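N-acetyl-beta-D glucosaminidase (Rhizomucor miehei CAU432, PDB 4ZM6) probably hydrolyses terminal beta-N-acetylglucosamine residues with its family 3 glycosidase part and acetylates glucosamine from acetyl-CoA, which it binds in a GCN5-related acetyltransferase region. Local coordinates at residues 39-45 against 74-80; 368-373 against 499-505; 539-545 against 583-589; 720-724 against 751-755. All coordinates share one frame. Numbering follows the deposited sequence.

How the contacts relate
Followed from the N terminus, the four contacts come in series: each closes before the next opens, so none nest or cross. Contact 1 closes a 28-residue loop that carries helix 52-68, one beta-alpha-beta unit of the barrel-type domain. Contact 2 spans 125 residues, bringing the lead-in to strand 373-377 against the start of helix 503-513, and ties the two ends of the second, mixed-sheet domain. Contact 3 pairs the first two strands of the five-stranded acetyltransferase sheet across a 37-residue, mostly helical loop, about 30 Å from contact 2 between centres. Contact 4 closes a 26-residue loop, packing a helix on a strand in the C-terminal acetyltransferase-like region, its centre about 59 Å from that of contact 1.

Contact 1. Residues 39-45 against 74-80; sequences LGSIILF and PLFIAVD
This is a fully buried pairing of two neighbouring parallel strands, 41-44 and 76-79, in the N-terminal glycosidase domain. Both run extended, their axes 4.4 Å apart at closest approach and crossing at -28°. Ser-41 sits beside Phe-76, Ile-42 beside Ile-77 and Ile-43 beside Ala-78, with CA-CA distances of 4.3, 4.7 and 4.5 Å. The hydrogen-bond ladder runs from Phe-76 N to Gly-40 O (3.0 Å), Ile-42 N to Phe-76 O (2.6 Å), Ala-78 N to Ile-42 O (2.7 Å) and Leu-44 N to Ala-78 O (3.1 Å). Helix 52-68 connects the strands, a beta-alpha-beta unit as in the TIM barrel of family 3 glycosidases. On the face bearing Ile-42 and Ile-77, which helix 52-68 covers, Leu-44 (m,t) sets CD1 3.5 Å from Ile-77 CG2, and Ile-42 (m,m) brings CG1 to 4.0 Å from Leu-75 CD1. On the other face, Ser-41 CB lies 3.8 Å from Phe-76 CB, and the Phe-76 ring meets Trp-129 edge-to-face. Asp-80, next after Val-79, makes salt bridges with Lys-179 and Arg-88.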
# COMPACT_ATOMS: atom_id res chain seq x y z
N LEU A 39 4.53 34.35 -27.27
CA LEU A 39 3.59 33.36 -26.72
C LEU A 39 4.12 31.96 -27.03
O LEU A 39 4.51 31.68 -28.16
CB LEU A 39 2.19 33.53 -27.34
CG LEU A 39 0.94 33.31 -26.47
CD1 LEU A 39 -0.24 32.92 -27.34
CD2 LEU A 39 1.14 32.27 -25.38
N GLY A 40 4.13 31.09 -26.02
CA GLY A 40 4.73 29.76 -26.14
C GLY A 40 3.78 28.58 -26.31
O GLY A 40 4.22 27.49 -26.67
N SER A 41 2.49 28.78 -26.03
CA SER A 41 1.52 27.69 -26.09
C SER A 41 0.16 28.18 -26.57
O SER A 41 -0.26 29.29 -26.24
CB SER A 41 1.37 27.03 -24.71
OG SER A 41 2.61 26.98 -24.01
N ILE A 42 -0.53 27.33 -27.33
CA ILE A 42 -1.87 27.62 -27.83
C ILE A 42 -2.82 26.55 -27.30
O ILE A 42 -2.39 25.44 -27.00
CB ILE A 42 -1.92 27.57 -29.38
CG1 ILE A 42 -0.88 28.53 -29.99
CG2 ILE A 42 -3.31 27.89 -29.90
CD1 ILE A 42 -1.10 29.99 -29.66
N ILE A 43 -4.10 26.90 -27.17
CA ILE A 43 -5.14 25.93 -26.83
C ILE A 43 -6.28 26.02 -27.85
O ILE A 43 -6.63 27.11 -28.30
CB ILE A 43 -5.68 26.11 -25.39
CG1 ILE A 43 -6.87 25.17 -25.13
CG2 ILE A 43 -6.06 27.56 -25.12
CD1 ILE A 43 -7.25 25.02 -23.67
N LEU A 44 -6.84 24.87 -28.21
CA LEU A 44 -7.88 24.79 -29.24
C LEU A 44 -9.16 24.14 -28.71
O LEU A 44 -9.12 23.35 -27.75
CB LEU A 44 -7.36 23.99 -30.43
CG LEU A 44 -6.03 24.42 -31.05
CD1 LEU A 44 -5.67 23.49 -32.20
CD2 LEU A 44 -6.09 25.86 -31.53
N PHE A 45 -10.28 24.48 -29.34
CA PHE A 45 -11.58 23.91 -28.99
C PHE A 45 -12.30 23.49 -30.27
O PHE A 45 -11.77 23.69 -31.36
CB PHE A 45 -12.42 24.94 -28.23
CG PHE A 45 -11.84 25.35 -26.91
CD1 PHE A 45 -10.81 26.29 -26.84
CD2 PHE A 45 -12.33 24.81 -25.73
CE1 PHE A 45 -10.28 26.67 -25.62
CE2 PHE A 45 -11.80 25.19 -24.50
CZ PHE A 45 -10.77 26.12 -24.45
N PRO A 74 9.53 25.53 -30.72
CA PRO A 74 8.19 25.55 -31.31
C PRO A 74 7.08 25.72 -30.29
O PRO A 74 7.28 25.48 -29.10
CB PRO A 74 8.07 24.17 -31.99
CG PRO A 74 9.44 23.57 -31.97
CD PRO A 74 10.18 24.22 -30.84
N LEU A 75 5.92 26.16 -30.76
CA LEU A 75 4.74 26.31 -29.92
C LEU A 75 4.24 24.96 -29.42
O LEU A 75 4.43 23.93 -30.07
CB LEU A 75 3.60 26.97 -30.71
CG LEU A 75 3.80 28.38 -31.27
CD1 LEU A 75 2.54 28.83 -31.98
CD2 LEU A 75 4.18 29.36 -30.17
N PHE A 76 3.60 24.99 -28.26
CA PHE A 76 2.74 23.91 -27.82
C PHE A 76 1.35 24.23 -28.35
O PHE A 76 0.93 25.38 -28.34
CB PHE A 76 2.69 23.81 -26.29
CG PHE A 76 3.62 22.77 -25.71
CD1 PHE A 76 3.51 21.43 -26.08
CD2 PHE A 76 4.56 23.11 -24.75
CE1 PHE A 76 4.35 20.47 -25.53
CE2 PHE A 76 5.40 22.16 -24.20
CZ PHE A 76 5.29 20.83 -24.59
N ILE A 77 0.65 23.21 -28.83
CA ILE A 77 -0.73 23.35 -29.28
C ILE A 77 -1.59 22.34 -28.52
O ILE A 77 -1.66 21.16 -28.87
CB ILE A 77 -0.84 23.13 -30.80
CG1 ILE A 77 0.02 24.16 -31.54
CG2 ILE A 77 -2.30 23.22 -31.27
CD1 ILE A 77 -0.01 24.02 -33.05
N ALA A 78 -2.24 22.82 -27.46
CA ALA A 78 -2.95 21.96 -26.53
C ALA A 78 -4.43 21.80 -26.88
O ALA A 78 -4.94 22.51 -27.74
CB ALA A 78 -2.80 22.50 -25.11
N VAL A 79 -5.09 20.88 -26.19
CA VAL A 79 -6.51 20.60 -26.40
C VAL A 79 -7.09 19.76 -25.25
O VAL A 79 -6.38 18.94 -24.66
CB VAL A 79 -6.73 19.88 -27.75
CG1 VAL A 79 -6.24 18.45 -27.70
CG2 VAL A 79 -8.20 19.92 -28.15
N ASP A 80 -8.36 19.97 -24.94
CA ASP A 80 -9.08 19.15 -23.96
C ASP A 80 -9.69 17.92 -24.63
O ASP A 80 -10.88 17.92 -24.93
CB ASP A 80 -10.22 19.94 -23.32
CG ASP A 80 -9.76 20.83 -22.20
OD1 ASP A 80 -9.20 20.31 -21.22
OD2 ASP A 80 -10.01 22.04 -22.28

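Contact 2. Residues 368-373 against 499-505; sequences YDRVPT and YEYTPPA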
# COMPACT_ATOMS: atom_id res chain seq x y z
N TYR A 368 -16.27 -0.77 -26.92
CA TYR A 368 -17.61 -0.34 -26.51
C TYR A 368 -18.56 -1.51 -26.22
O TYR A 368 -19.48 -1.35 -25.43
CB TYR A 368 -18.23 0.63 -27.52
CG TYR A 368 -17.80 2.07 -27.32
CD1 TYR A 368 -18.26 2.81 -26.24
CD2 TYR A 368 -16.93 2.69 -28.21
CE1 TYR A 368 -17.87 4.13 -26.05
CE2 TYR A 368 -16.54 4.01 -28.03
CZ TYR A 368 -17.01 4.72 -26.95
OH TYR A 368 -16.62 6.03 -26.76
N ASP A 369 -18.32 -2.67 -26.82
CA ASP A 369 -19.09 -3.88 -26.49
C ASP A 369 -18.87 -4.36 -25.05
O ASP A 369 -19.64 -5.18 -24.54
CB ASP A 369 -18.74 -5.03 -27.44
CG ASP A 369 -19.28 -4.84 -28.84
OD1 ASP A 369 -20.05 -3.88 -29.07
OD2 ASP A 369 -18.95 -5.65 -29.72
N ARG A 370 -17.80 -3.87 -24.42
CA ARG A 370 -17.46 -4.23 -23.05
C ARG A 370 -17.76 -3.10 -22.05
O ARG A 370 -17.36 -3.18 -20.89
CB ARG A 370 -15.96 -4.58 -22.98
CG ARG A 370 -15.48 -5.60 -24.01
CD ARG A 370 -13.96 -5.65 -24.11
NE ARG A 370 -13.30 -5.99 -22.85
CZ ARG A 370 -12.01 -5.78 -22.57
NH1 ARG A 370 -11.20 -5.20 -23.46
NH2 ARG A 370 -11.52 -6.13 -21.38
N VAL A 371 -18.46 -2.05 -22.50
CA VAL A 371 -18.68 -0.84 -21.69
C VAL A 371 -20.02 -0.80 -20.93
O VAL A 371 -20.02 -0.76 -19.70
CB VAL A 371 -18.50 0.45 -22.53
CG1 VAL A 371 -19.06 1.67 -21.81
CG2 VAL A 371 -17.03 0.66 -22.86
N PRO A 372 -21.16 -0.79 -21.64
CA PRO A 372 -22.39 -0.57 -20.88
C PRO A 372 -22.70 -1.67 -19.87
O PRO A 372 -22.33 -2.83 -20.07
CB PRO A 372 -23.47 -0.50 -21.96
CG PRO A 372 -22.92 -1.29 -23.09
CD PRO A 372 -21.44 -1.07 -23.06
N THR A 373 -23.36 -1.28 -18.79
CA THR A 373 -23.69 -2.16 -17.68
C THR A 373 -25.21 -2.27 -17.54
O THR A 373 -25.92 -1.27 -17.59
CB THR A 373 -23.13 -1.61 -16.35
OG1 THR A 373 -21.78 -1.18 -16.53
CG2 THR A 373 -23.19 -2.66 -15.26
N TYR A 499 -22.64 5.38 -19.64
CA TYR A 499 -21.53 6.25 -19.20
C TYR A 499 -21.16 7.38 -20.18
O TYR A 499 -20.24 8.15 -19.90
CB TYR A 499 -20.28 5.41 -18.87
CG TYR A 499 -20.54 4.25 -17.94
CD1 TYR A 499 -20.73 4.45 -16.58
CD2 TYR A 499 -20.58 2.94 -18.42
CE1 TYR A 499 -20.97 3.39 -15.71
CE2 TYR A 499 -20.82 1.87 -17.56
CZ TYR A 499 -21.01 2.11 -16.21
OH TYR A 499 -21.24 1.05 -15.35
N GLU A 500 -21.85 7.48 -21.32
CA GLU A 500 -21.63 8.56 -22.28
C GLU A 500 -22.64 8.46 -23.42
O GLU A 500 -23.12 7.37 -23.73
CB GLU A 500 -20.21 8.56 -22.84
CG GLU A 500 -19.83 7.30 -23.61
CD GLU A 500 -18.37 7.29 -24.01
OE1 GLU A 500 -18.08 7.43 -25.22
OE2 GLU A 500 -17.51 7.17 -23.10
N TYR A 501 -22.93 9.60 -24.05
CA TYR A 501 -23.96 9.66 -25.09
C TYR A 501 -23.38 9.67 -26.50
O TYR A 501 -24.04 10.12 -27.45
CB TYR A 501 -24.89 10.86 -24.88
CG TYR A 501 -24.20 12.19 -24.68
CD1 TYR A 501 -23.28 12.68 -25.60
CD2 TYR A 501 -24.50 12.98 -23.57
CE1 TYR A 501 -22.66 13.90 -25.41
CE2 TYR A 501 -23.88 14.20 -23.38
CZ TYR A 501 -22.97 14.66 -24.30
OH TYR A 501 -22.35 15.87 -24.11
N THR A 502 -22.16 9.15 -26.65
CA THR A 502 -21.53 9.02 -27.96
C THR A 502 -22.28 7.97 -28.81
O THR A 502 -22.89 7.05 -28.26
CB THR A 502 -20.05 8.62 -27.81
OG1 THR A 502 -19.94 7.39 -27.07
CG2 THR A 502 -19.26 9.72 -27.08
N PRO A 503 -22.23 8.11 -30.15
CA PRO A 503 -22.89 7.12 -31.02
C PRO A 503 -22.50 5.64 -30.77
O PRO A 503 -23.38 4.78 -30.75
CB PRO A 503 -22.50 7.56 -32.44
CG PRO A 503 -22.14 9.00 -32.31
CD PRO A 503 -21.66 9.24 -30.91
N PRO A 504 -21.20 5.35 -30.61
CA PRO A 504 -20.87 3.95 -30.32
C PRO A 504 -21.33 3.44 -28.94
O PRO A 504 -21.59 2.25 -28.78
CB PRO A 504 -19.34 3.90 -30.45
CG PRO A 504 -18.89 5.31 -30.33
CD PRO A 504 -20.00 6.15 -30.88
N ALA A 505 -21.42 4.33 -27.95
CA ALA A 505 -21.94 3.94 -26.64
C ALA A 505 -23.43 3.60 -26.75
O ALA A 505 -23.91 2.67 -26.09
CB ALA A 505 -21.71 5.03 -25.62
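Two tyrosines, one from each segment, do most of the work here. Tyr-368, at the end of helix 357-368, has chi1 near -83° and chi2 near -72°, which lays its ring along the start of helix 503-513. Pro-504 CB sits over one face, 3.9 Å from the ring centroid and 26° off the normal, a CH-pi contact, while Ala-505 CB is 4.0 Å from Tyr-368 CE1. The same rotamer carries the phenol to Glu-500, where Tyr-368 OH donates to OE1 at 2.5 Å. Glu-500 (p,t) turns that oxygen to take a second bond, from Thr-502 OG1 at 2.6 Å, and its OE2 accepts from the backbone of Gly-98. Thr-502 is the N-cap of helix 503-513, so the acid holds the residue that begins the helix as well as the tyrosine packed on it. The contact joins the two ends of the mixed-sheet domain that follows the barrel: a type I turn from Tyr-368 to Val-371, closed by Val-371 N to Tyr-368 O at 3.2 Å, leads into strand 373-377, which pairs antiparallel with strand 494-497. Tyr-499, in the m rotamer with left-handed backbone angles of 63/0, reaches back toward that strand. Its OH shares a 2.6 Å hydrogen bond with Thr-373 OG1, itself bonded to Ser-521, and Val-371 CG1 (chi1 t) packs 3.9 Å from Tyr-499 CD2.

Contact 3. Residues 539-545 against 583-589; sequences FIVDDYR and KHKVARD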
# COMPACT_ATOMS: atom_id res chain seq x y z
N PHE A 539 -13.59 -12.30 -10.33
CA PHE A 539 -12.34 -12.94 -9.99
C PHE A 539 -11.42 -11.88 -9.40
O PHE A 539 -11.44 -10.72 -9.84
CB PHE A 539 -11.73 -13.58 -11.23
CG PHE A 539 -12.63 -14.58 -11.88
CD1 PHE A 539 -12.70 -15.89 -11.41
CD2 PHE A 539 -13.43 -14.22 -12.95
CE1 PHE A 539 -13.54 -16.82 -12.00
CE2 PHE A 539 -14.28 -15.15 -13.55
CZ PHE A 539 -14.33 -16.45 -13.08
N ILE A 540 -10.64 -12.26 -8.40
CA ILE A 540 -9.80 -11.31 -7.70
C ILE A 540 -8.34 -11.77 -7.72
O ILE A 540 -8.05 -12.97 -7.64
CB ILE A 540 -10.32 -11.05 -6.26
CG1 ILE A 540 -9.55 -9.89 -5.60
CG2 ILE A 540 -10.26 -12.31 -5.41
CD1 ILE A 540 -9.67 -8.55 -6.30
N VAL A 541 -7.44 -10.80 -7.86
CA VAL A 541 -6.01 -11.04 -8.02
C VAL A 541 -5.27 -10.82 -6.70
O VAL A 541 -5.23 -9.70 -6.19
CB VAL A 541 -5.45 -10.10 -9.10
CG1 VAL A 541 -3.93 -10.19 -9.17
CG2 VAL A 541 -6.07 -10.43 -10.45
N ASP A 542 -4.69 -11.89 -6.16
CA ASP A 542 -3.85 -11.82 -4.97
C ASP A 542 -2.39 -12.04 -5.33
O ASP A 542 -2.07 -12.49 -6.42
CB ASP A 542 -4.24 -12.91 -3.97
CG ASP A 542 -5.59 -12.68 -3.35
OD1 ASP A 542 -5.89 -11.53 -2.96
OD2 ASP A 542 -6.35 -13.67 -3.23
N ASP A 543 -1.52 -11.73 -4.38
CA ASP A 543 -0.11 -12.08 -4.49
C ASP A 543 0.04 -13.58 -4.38
O ASP A 543 -0.62 -14.23 -3.58
CB ASP A 543 0.71 -11.38 -3.40
CG ASP A 543 0.84 -9.89 -3.63
OD1 ASP A 543 1.07 -9.48 -4.78
OD2 ASP A 543 0.71 -9.12 -2.65
N TYR A 544 0.90 -14.13 -5.23
CA TYR A 544 1.23 -15.54 -5.20
C TYR A 544 1.99 -15.86 -3.91
O TYR A 544 2.93 -15.16 -3.54
CB TYR A 544 2.05 -15.91 -6.44
CG TYR A 544 2.71 -17.28 -6.41
CD1 TYR A 544 1.95 -18.44 -6.54
CD2 TYR A 544 4.09 -17.41 -6.28
CE1 TYR A 544 2.56 -19.69 -6.53
CE2 TYR A 544 4.69 -18.65 -6.27
CZ TYR A 544 3.93 -19.78 -6.39
OH TYR A 544 4.54 -21.01 -6.37
N ARG A 545 1.54 -16.91 -3.21
CA ARG A 545 2.22 -17.40 -2.01
C ARG A 545 2.67 -18.83 -2.30
O ARG A 545 1.85 -19.74 -2.39
CB ARG A 545 1.28 -17.39 -0.80
CG ARG A 545 0.74 -16.01 -0.44
CD ARG A 545 -0.01 -16.03 0.89
NE ARG A 545 -1.10 -17.02 0.94
CZ ARG A 545 -2.34 -16.83 0.48
NH1 ARG A 545 -2.70 -15.68 -0.09
NH2 ARG A 545 -3.23 -17.80 0.59
N LYS A 583 7.35 -10.55 -9.03
CA LYS A 583 6.01 -10.21 -8.57
C LYS A 583 5.01 -11.10 -9.28
O LYS A 583 4.53 -10.77 -10.36
CB LYS A 583 5.71 -8.73 -8.81
CG LYS A 583 4.38 -8.29 -8.24
CD LYS A 583 4.39 -8.23 -6.72
CE LYS A 583 4.82 -6.86 -6.23
NZ LYS A 583 4.92 -6.80 -4.75
N HIS A 584 4.70 -12.25 -8.67
CA HIS A 584 3.75 -13.20 -9.23
C HIS A 584 2.39 -13.03 -8.57
O HIS A 584 2.30 -12.67 -7.40
CB HIS A 584 4.25 -14.63 -9.02
CG HIS A 584 5.68 -14.82 -9.41
ND1 HIS A 584 6.45 -15.86 -8.93
CD2 HIS A 584 6.49 -14.09 -10.21
CE1 HIS A 584 7.67 -15.77 -9.43
NE2 HIS A 584 7.72 -14.70 -10.21
N LYS A 585 1.34 -13.30 -9.34
CA LYS A 585 -0.03 -13.13 -8.87
C LYS A 585 -0.86 -14.33 -9.30
O LYS A 585 -0.57 -14.96 -10.32
CB LYS A 585 -0.66 -11.87 -9.48
CG LYS A 585 0.19 -10.61 -9.46
CD LYS A 585 -0.02 -9.82 -8.18
CE LYS A 585 0.60 -8.44 -8.28
NZ LYS A 585 0.59 -7.76 -6.96
N VAL A 586 -1.90 -14.64 -8.53
CA VAL A 586 -2.88 -15.65 -8.93
C VAL A 586 -4.26 -15.00 -9.02
O VAL A 586 -4.47 -13.92 -8.46
CB VAL A 586 -2.93 -16.84 -7.94
CG1 VAL A 586 -1.56 -17.50 -7.83
CG2 VAL A 586 -3.43 -16.42 -6.56
N ALA A 587 -5.18 -15.65 -9.72
CA ALA A 587 -6.57 -15.19 -9.76
C ALA A 587 -7.45 -16.24 -9.08
O ALA A 587 -7.31 -17.44 -9.34
CB ALA A 587 -7.02 -14.95 -11.19
N ARG A 588 -8.34 -15.78 -8.20
CA ARG A 588 -9.23 -16.66 -7.46
C ARG A 588 -10.69 -16.29 -7.69
O ARG A 588 -11.02 -15.11 -7.81
CB ARG A 588 -8.96 -16.56 -5.95
CG ARG A 588 -7.57 -16.97 -5.50
CD ARG A 588 -7.46 -16.84 -3.98
NE ARG A 588 -6.07 -16.76 -3.52
CZ ARG A 588 -5.31 -17.80 -3.17
NH1 ARG A 588 -5.77 -19.04 -3.22
NH2 ARG A 588 -4.06 -17.59 -2.76
N ASP A 589 -11.57 -17.29 -7.73
CA ASP A 589 -13.01 -17.03 -7.73
C ASP A 589 -13.48 -16.66 -6.31
O ASP A 589 -12.66 -16.58 -5.38
CB ASP A 589 -13.81 -18.21 -8.32
CG ASP A 589 -13.68 -19.49 -7.51
OD1 ASP A 589 -13.46 -19.43 -6.29
OD2 ASP A 589 -13.81 -20.58 -8.12
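Two salt bridges cross this antiparallel pair. Lys-585 NZ reaches Asp-543 OD1 at 2.8 Å, and Arg-588 NE meets Asp-542 OD2 at 3.1 Å. The second belongs to a wider network: Asp-542 has its strongest partner in Arg-258 of the second subunit, and Arg-588 also bridges to Asp-549 on helix 546-561. Arg-545 NH2 stands 3.5 Å from Arg-588 NH2, a close approach of like charges, but Arg-545 is paired with Asp-548 and donates to the Arg-258 carbonyl of the second subunit.

Beneath the charges lies a regular ladder. Ile-540 and Arg-588 form a hydrogen-bonded pair, Ile-540 N to Arg-588 O and Arg-588 N to Ile-540 O each 2.9 Å. Asp-542 and Val-586 form the next, Asp-542 N to Val-586 O at 3.1 Å and Val-586 N to Asp-542 O at 3.0 Å. Tyr-544 N extends the pairing to His-584 O at 3.0 Å. Strand 540-543 is the outermost strand of the acetyltransferase sheet within this chain.

Packing closes the two faces. Tyr-544 CD1 touches Val-586 CG1 at 3.9 Å, under helix 546-561, whereas Val-541 and Ala-587 face helix 627-642. Phe-539 CE1 lies 3.9 Å from Asp-589 CB, and the Phe-539 side chain is about 4 Å from that of Lys-625, which binds acetyl-CoA. With charges shared between the strand pair and Arg-258 of the partner subunit, the outer strand of this GNAT sheet is part of the dimer interface.

Contact 4. Residues 720-724 against 751-755; sequences ETWEL and LIVAR
One arginine on a strand is held by two glutamates at the start of a helix: Arg-755 NH1 meets Glu-723 OE1 at 3.0 Å, and Arg-755 NH2 meets Glu-720 OE1 at 3.2 Å, the latter also a weak hydrogen bond. Glu-720 (m,t) and Glu-723 (m,t) lie three residues apart, both pointing toward the strand; Glu-723 N bonds back to Glu-720 O at 2.9 Å as helix 721-731 begins. Arg-755 (m,t, chi3 134°) stretches out to them, while its NE is bonded to the Gly-761 carbonyl. Strand 751-755 is extended, and Leu-751, Val-753 and Arg-755 point toward the helix. Leu-724 (t,p) packs between the first two, CD2 3.9 Å from Leu-751 CD1 and CD1 3.9 Å from Val-753 CG1; its CA is 7.8 Å from that of Val-753. This is helix-on-sheet packing in the C-terminal acetyltransferase-like region, with helix 736-745 also touching Leu-724. The chemistry thus splits into an apolar seam at Leu-724 and a charged one at Arg-755, whose single positive charge faces two carboxylates.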
# COMPACT_ATOMS: atom_id res chain seq x y z
N GLU A 720 41.24 -17.06 -12.99
CA GLU A 720 41.17 -16.59 -14.38
C GLU A 720 39.80 -16.00 -14.75
O GLU A 720 39.59 -15.61 -15.90
CB GLU A 720 41.49 -17.74 -15.34
CG GLU A 720 42.87 -18.37 -15.17
CD GLU A 720 43.02 -19.71 -15.89
OE1 GLU A 720 42.01 -20.29 -16.37
OE2 GLU A 720 44.16 -20.20 -15.98
N THR A 721 38.87 -15.93 -13.80
CA THR A 721 37.51 -15.45 -14.09
C THR A 721 37.52 -14.09 -14.83
O THR A 721 36.80 -13.91 -15.81
CB THR A 721 36.65 -15.33 -12.82
OG1 THR A 721 36.66 -16.57 -12.10
CG2 THR A 721 35.21 -14.97 -13.17
N TRP A 722 38.35 -13.17 -14.36
CA TRP A 722 38.44 -11.84 -14.97
C TRP A 722 38.64 -11.88 -16.49
O TRP A 722 38.13 -11.03 -17.20
CB TRP A 722 39.56 -11.01 -14.32
CG TRP A 722 40.95 -11.50 -14.60
CD1 TRP A 722 41.65 -12.43 -13.89
CD2 TRP A 722 41.82 -11.06 -15.65
NE1 TRP A 722 42.90 -12.60 -14.43
CE2 TRP A 722 43.03 -11.78 -15.52
CE3 TRP A 722 41.69 -10.14 -16.70
CZ2 TRP A 722 44.11 -11.60 -16.39
CZ3 TRP A 722 42.76 -9.96 -17.56
CH2 TRP A 722 43.95 -10.69 -17.40
N GLU A 723 39.38 -12.87 -16.97
CA GLU A 723 39.64 -13.01 -18.40
C GLU A 723 38.36 -13.33 -19.17
O GLU A 723 38.20 -12.90 -20.31
CB GLU A 723 40.67 -14.10 -18.66
CG GLU A 723 42.00 -13.89 -17.96
CD GLU A 723 43.00 -14.96 -18.32
OE1 GLU A 723 43.34 -15.05 -19.52
OE2 GLU A 723 43.44 -15.71 -17.42
N LEU A 724 37.47 -14.10 -18.55
CA LEU A 724 36.18 -14.43 -19.14
C LEU A 724 35.25 -13.23 -19.09
O LEU A 724 34.53 -12.96 -20.05
CB LEU A 724 35.55 -15.62 -18.41
CG LEU A 724 34.20 -16.14 -18.91
CD1 LEU A 724 34.20 -16.35 -20.42
CD2 LEU A 724 33.84 -17.43 -18.20
N LEU A 751 31.81 -23.44 -17.65
CA LEU A 751 32.30 -22.27 -18.38
C LEU A 751 33.52 -22.66 -19.19
O LEU A 751 34.64 -22.72 -18.67
CB LEU A 751 32.61 -21.13 -17.42
CG LEU A 751 31.54 -20.85 -16.36
CD1 LEU A 751 31.90 -19.61 -15.56
CD2 LEU A 751 30.16 -20.69 -17.00
N ILE A 752 33.30 -22.93 -20.47
CA ILE A 752 34.34 -23.33 -21.39
C ILE A 752 34.81 -22.13 -22.20
O ILE A 752 34.01 -21.30 -22.61
CB ILE A 752 33.84 -24.40 -22.38
CG1 ILE A 752 33.24 -25.58 -21.62
CG2 ILE A 752 34.95 -24.87 -23.30
CD1 ILE A 752 34.17 -26.19 -20.58
N VAL A 753 36.12 -22.06 -22.41
CA VAL A 753 36.71 -21.02 -23.23
C VAL A 753 37.64 -21.65 -24.24
O VAL A 753 38.18 -22.73 -24.01
CB VAL A 753 37.52 -20.01 -22.38
CG1 VAL A 753 36.59 -19.16 -21.54
CG2 VAL A 753 38.54 -20.72 -21.51
N ALA A 754 37.79 -20.97 -25.38
CA ALA A 754 38.84 -21.28 -26.34
C ALA A 754 39.98 -20.30 -26.09
O ALA A 754 39.74 -19.12 -25.86
CB ALA A 754 38.32 -21.13 -27.76
N ARG A 755 41.22 -20.82 -26.10
CA ARG A 755 42.43 -20.00 -25.95
C ARG A 755 43.39 -20.23 -27.10
O ARG A 755 43.38 -21.29 -27.73
CB ARG A 755 43.14 -20.31 -24.64
CG ARG A 755 42.40 -19.88 -23.39
CD ARG A 755 43.18 -20.23 -22.13
NE ARG A 755 43.22 -19.11 -21.19
CZ ARG A 755 42.56 -19.05 -20.03
NH1 ARG A 755 42.70 -17.97 -19.27
NH2 ARG A 755 41.79 -20.05 -19.60